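Local coordinates for protein alcohol dehydrogenase IV (Corynebacterium glutamicum, PDB 3IV7) that probably reduces maleylacetate with a nicotinamide cofactor as an iron-containing-type alcohol dehydrogenase, at residues K39-A44 with I59-H65. Coordinates in Å, arbitrary orientation, origin at the centre of the assembly. Residue numbers count along the deposited sequence, not the author numbering.
Sequences KVMVIA and IEVAIWH
Strands 40-43 and 63-65 run parallel, axes 4.8 Å apart at closest approach and 19° from alignment, with Met41, Val42 and Ile43 opposite Ile63, Trp64 and His65. Four hydrogen bonds set this register: Ile63 N to Val40 O (3.2 Å), Val42 N to Ile63 O (2.8 Å), His65 N to Val42 O (2.8 Å) and Ala44 N to His65 O (3.0 Å). Ala62, not extended (phi/psi -77/-41), is an extra residue between pairs Val40-Val61 and Met41-Ile63, its N also donating to Val40 O (2.8 Å, 134° at the hydrogen). Most surface is buried on His65 (90 Å²), Val42 (85 Å²) and Val40 (74 Å²). His65 (chi1 t) lies on the Met41/Ile63 face, where CE of the all-trans selenomethionine Met41 sits 4.0 Å from its ring centroid, 29° off normal, a CH-pi contact; helices 74-86 and 98-111 pack here. Val42 occupies the opposite face, CG2 3.7 Å from Val61 CG2 and CB 3.8 Å from Trp64 CE3. Val40 extends that patch, CG1 lying 4.0 Å from Ile59 CD1. Trp64 stacks on His53 of helix 49-55, within the connection. This is a beta-alpha-beta crossover at the parallel sheet's edge in the Rossmann-like N-terminal domain of iron-containing alcohol dehydrogenases.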
ATOM      1  N   LYS A  39     -20.533 -22.543   5.151  1.00 30.34           N
ATOM      2  CA  LYS A  39     -20.560 -22.824   6.590  1.00 25.41           C
ATOM      3  C   LYS A  39     -19.757 -21.807   7.357  1.00 28.17           C
ATOM      4  O   LYS A  39     -18.636 -22.073   7.783  1.00 27.45           O
ATOM      5  CB  LYS A  39     -20.053 -24.236   6.880  1.00 27.72           C
ATOM      6  CG  LYS A  39     -20.949 -25.340   6.329  1.00 30.44           C
ATOM      7  CD  LYS A  39     -20.908 -26.588   7.181  1.00 45.43           C
ATOM      8  CE  LYS A  39     -21.798 -26.456   8.419  1.00 46.86           C
ATOM      9  NZ  LYS A  39     -21.908 -27.748   9.153  1.00 45.08           N
ATOM     10  N   VAL A  40     -20.392 -20.659   7.578  1.00 25.66           N
ATOM     11  CA  VAL A  40     -19.809 -19.522   8.181  1.00 25.64           C
ATOM     12  C   VAL A  40     -19.843 -19.596   9.707  1.00 26.83           C
ATOM     13  O   VAL A  40     -20.866 -19.945  10.316  1.00 24.52           O
ATOM     14  CB  VAL A  40     -20.576 -18.240   7.755  1.00 28.12           C
ATOM     15  CG1 VAL A  40     -19.957 -16.992   8.407  1.00 22.26           C
ATOM     16  CG2 VAL A  40     -20.618 -18.103   6.213  1.00 24.40           C
HETATM   17  N   MSE A  41     -18.725 -19.238  10.316  1.00 24.10           N
HETATM   18  CA  MSE A  41     -18.626 -19.131  11.759  1.00 24.62           C
HETATM   19  C   MSE A  41     -18.417 -17.672  12.121  1.00 28.21           C
HETATM   20  O   MSE A  41     -17.450 -17.048  11.675  1.00 26.21           O
HETATM   21  CB  MSE A  41     -17.468 -19.970  12.265  1.00 22.08           C
HETATM   22  CG  MSE A  41     -17.199 -19.911  13.811  1.00 27.50           C
HETATM   23 SE   MSE A  41     -15.758 -21.164  14.235  0.75 24.92          SE
HETATM   24  CE  MSE A  41     -15.549 -20.906  16.146  1.00 20.61           C
ATOM     25  N   VAL A  42     -19.339 -17.118  12.910  1.00 30.51           N
ATOM     26  CA  VAL A  42     -19.216 -15.739  13.389  1.00 27.71           C
ATOM     27  C   VAL A  42     -18.680 -15.748  14.829  1.00 29.07           C
ATOM     28  O   VAL A  42     -19.190 -16.468  15.711  1.00 27.10           O
ATOM     29  CB  VAL A  42     -20.558 -14.980  13.327  1.00 27.89           C
ATOM     30  CG1 VAL A  42     -20.437 -13.632  13.989  1.00 30.51           C
ATOM     31  CG2 VAL A  42     -21.010 -14.803  11.866  1.00 30.69           C
ATOM     32  N   ILE A  43     -17.643 -14.966  15.050  1.00 26.48           N
ATOM     33  CA  ILE A  43     -16.970 -14.909  16.330  1.00 27.33           C
ATOM     34  C   ILE A  43     -17.166 -13.520  16.881  1.00 27.57           C
ATOM     35  O   ILE A  43     -16.801 -12.535  16.236  1.00 25.11           O
ATOM     36  CB  ILE A  43     -15.439 -15.199  16.173  1.00 24.54           C
ATOM     37  CG1 ILE A  43     -15.220 -16.595  15.637  1.00 32.83           C
ATOM     38  CG2 ILE A  43     -14.701 -14.994  17.515  1.00 24.75           C
ATOM     39  CD1 ILE A  43     -13.924 -16.781  14.925  1.00 26.52           C
ATOM     40  N   ALA A  44     -17.705 -13.436  18.086  1.00 25.97           N
ATOM     41  CA  ALA A  44     -17.949 -12.142  18.724  1.00 29.57           C
ATOM     42  C   ALA A  44     -18.156 -12.361  20.235  1.00 27.73           C
ATOM     43  O   ALA A  44     -18.765 -13.323  20.628  1.00 31.21           O
ATOM     44  CB  ALA A  44     -19.214 -11.466  18.103  1.00 25.85           C
ATOM     45  N   ILE A  59     -26.794 -13.088   5.821  1.00 30.55           N
ATOM     46  CA  ILE A  59     -26.165 -14.376   5.499  1.00 29.73           C
ATOM     47  C   ILE A  59     -26.624 -15.494   6.405  1.00 30.95           C
ATOM     48  O   ILE A  59     -27.239 -15.259   7.443  1.00 30.11           O
ATOM     49  CB  ILE A  59     -24.594 -14.306   5.542  1.00 29.15           C
ATOM     50  CG1 ILE A  59     -24.071 -13.971   6.959  1.00 32.59           C
ATOM     51  CG2 ILE A  59     -24.080 -13.307   4.534  1.00 23.75           C
ATOM     52  CD1 ILE A  59     -22.487 -14.238   7.124  1.00 27.45           C
ATOM     53  N   GLU A  60     -26.310 -16.725   6.002  1.00 31.16           N
ATOM     54  CA  GLU A  60     -26.577 -17.887   6.812  1.00 33.43           C
ATOM     55  C   GLU A  60     -25.333 -18.129   7.651  1.00 30.42           C
ATOM     56  O   GLU A  60     -24.223 -18.111   7.137  1.00 32.09           O
ATOM     57  CB  GLU A  60     -26.837 -19.131   5.942  1.00 36.19           C
ATOM     58  CG  GLU A  60     -27.844 -18.951   4.770  1.00 47.85           C
ATOM     59  CD  GLU A  60     -29.285 -18.873   5.221  1.00 55.40           C
ATOM     60  OE1 GLU A  60     -29.543 -18.413   6.353  1.00 63.40           O
ATOM     61  OE2 GLU A  60     -30.171 -19.261   4.425  1.00 70.45           O
ATOM     62  N   VAL A  61     -25.525 -18.356   8.936  1.00 29.64           N
ATOM     63  CA  VAL A  61     -24.428 -18.568   9.837  1.00 28.21           C
ATOM     64  C   VAL A  61     -24.543 -19.943  10.446  1.00 28.40           C
ATOM     65  O   VAL A  61     -25.559 -20.268  11.064  1.00 28.25           O
ATOM     66  CB  VAL A  61     -24.425 -17.534  10.928  1.00 27.68           C
ATOM     67  CG1 VAL A  61     -23.439 -17.928  12.032  1.00 24.51           C
ATOM     68  CG2 VAL A  61     -24.077 -16.117  10.334  1.00 24.89           C
ATOM     69  N   ALA A  62     -23.496 -20.750  10.281  1.00 25.11           N
ATOM     70  CA  ALA A  62     -23.481 -22.122  10.805  1.00 27.11           C
ATOM     71  C   ALA A  62     -23.229 -22.149  12.305  1.00 27.51           C
ATOM     72  O   ALA A  62     -23.815 -22.933  13.023  1.00 27.91           O
ATOM     73  CB  ALA A  62     -22.421 -22.937  10.085  1.00 27.52           C
ATOM     74  N   ILE A  63     -22.319 -21.317  12.768  1.00 29.87           N
ATOM     75  CA  ILE A  63     -21.944 -21.302  14.186  1.00 27.97           C
ATOM     76  C   ILE A  63     -21.739 -19.877  14.672  1.00 27.07           C
ATOM     77  O   ILE A  63     -21.114 -19.059  13.976  1.00 28.10           O
ATOM     78  CB  ILE A  63     -20.597 -22.077  14.430  1.00 25.78           C
ATOM     79  CG1 ILE A  63     -20.784 -23.583  14.252  1.00 30.98           C
ATOM     80  CG2 ILE A  63     -20.054 -21.760  15.835  1.00 21.08           C
ATOM     81  CD1 ILE A  63     -21.659 -24.269  15.377  1.00 31.72           C
ATOM     82  N   TRP A  64     -22.275 -19.586  15.862  1.00 25.83           N
ATOM     83  CA  TRP A  64     -22.029 -18.327  16.572  1.00 26.93           C
ATOM     84  C   TRP A  64     -21.165 -18.667  17.788  1.00 28.18           C
ATOM     85  O   TRP A  64     -21.569 -19.467  18.624  1.00 30.12           O
ATOM     86  CB  TRP A  64     -23.327 -17.709  17.061  1.00 27.13           C
ATOM     87  CG  TRP A  64     -24.336 -17.488  15.997  1.00 27.29           C
ATOM     88  CD1 TRP A  64     -25.297 -18.351  15.604  1.00 26.46           C
ATOM     89  CD2 TRP A  64     -24.528 -16.297  15.246  1.00 26.19           C
ATOM     90  NE1 TRP A  64     -26.057 -17.792  14.613  1.00 33.55           N
ATOM     91  CE2 TRP A  64     -25.618 -16.518  14.389  1.00 29.60           C
ATOM     92  CE3 TRP A  64     -23.856 -15.070  15.184  1.00 27.49           C
ATOM     93  CZ2 TRP A  64     -26.058 -15.567  13.485  1.00 31.04           C
ATOM     94  CZ3 TRP A  64     -24.312 -14.113  14.316  1.00 30.67           C
ATOM     95  CH2 TRP A  64     -25.403 -14.370  13.461  1.00 26.21           C
ATOM     96  N   HIS A  65     -19.979 -18.086  17.870  1.00 23.87           N
ATOM     97  CA  HIS A  65     -19.041 -18.442  18.908  1.00 26.47           C
ATOM     98  C   HIS A  65     -18.719 -17.217  19.714  1.00 27.82           C
ATOM     99  O   HIS A  65     -18.211 -16.230  19.166  1.00 27.56           O
ATOM    100  CB  HIS A  65     -17.775 -19.028  18.269  1.00 26.40           C
ATOM    101  CG  HIS A  65     -16.778 -19.540  19.255  1.00 31.00           C
ATOM    102  ND1 HIS A  65     -16.853 -20.805  19.802  1.00 28.72           N
ATOM    103  CD2 HIS A  65     -15.671 -18.962  19.786  1.00 22.57           C
ATOM    104  CE1 HIS A  65     -15.841 -20.980  20.636  1.00 29.11           C
ATOM    105  NE2 HIS A  65     -15.110 -19.878  20.645  1.00 28.68           N
TER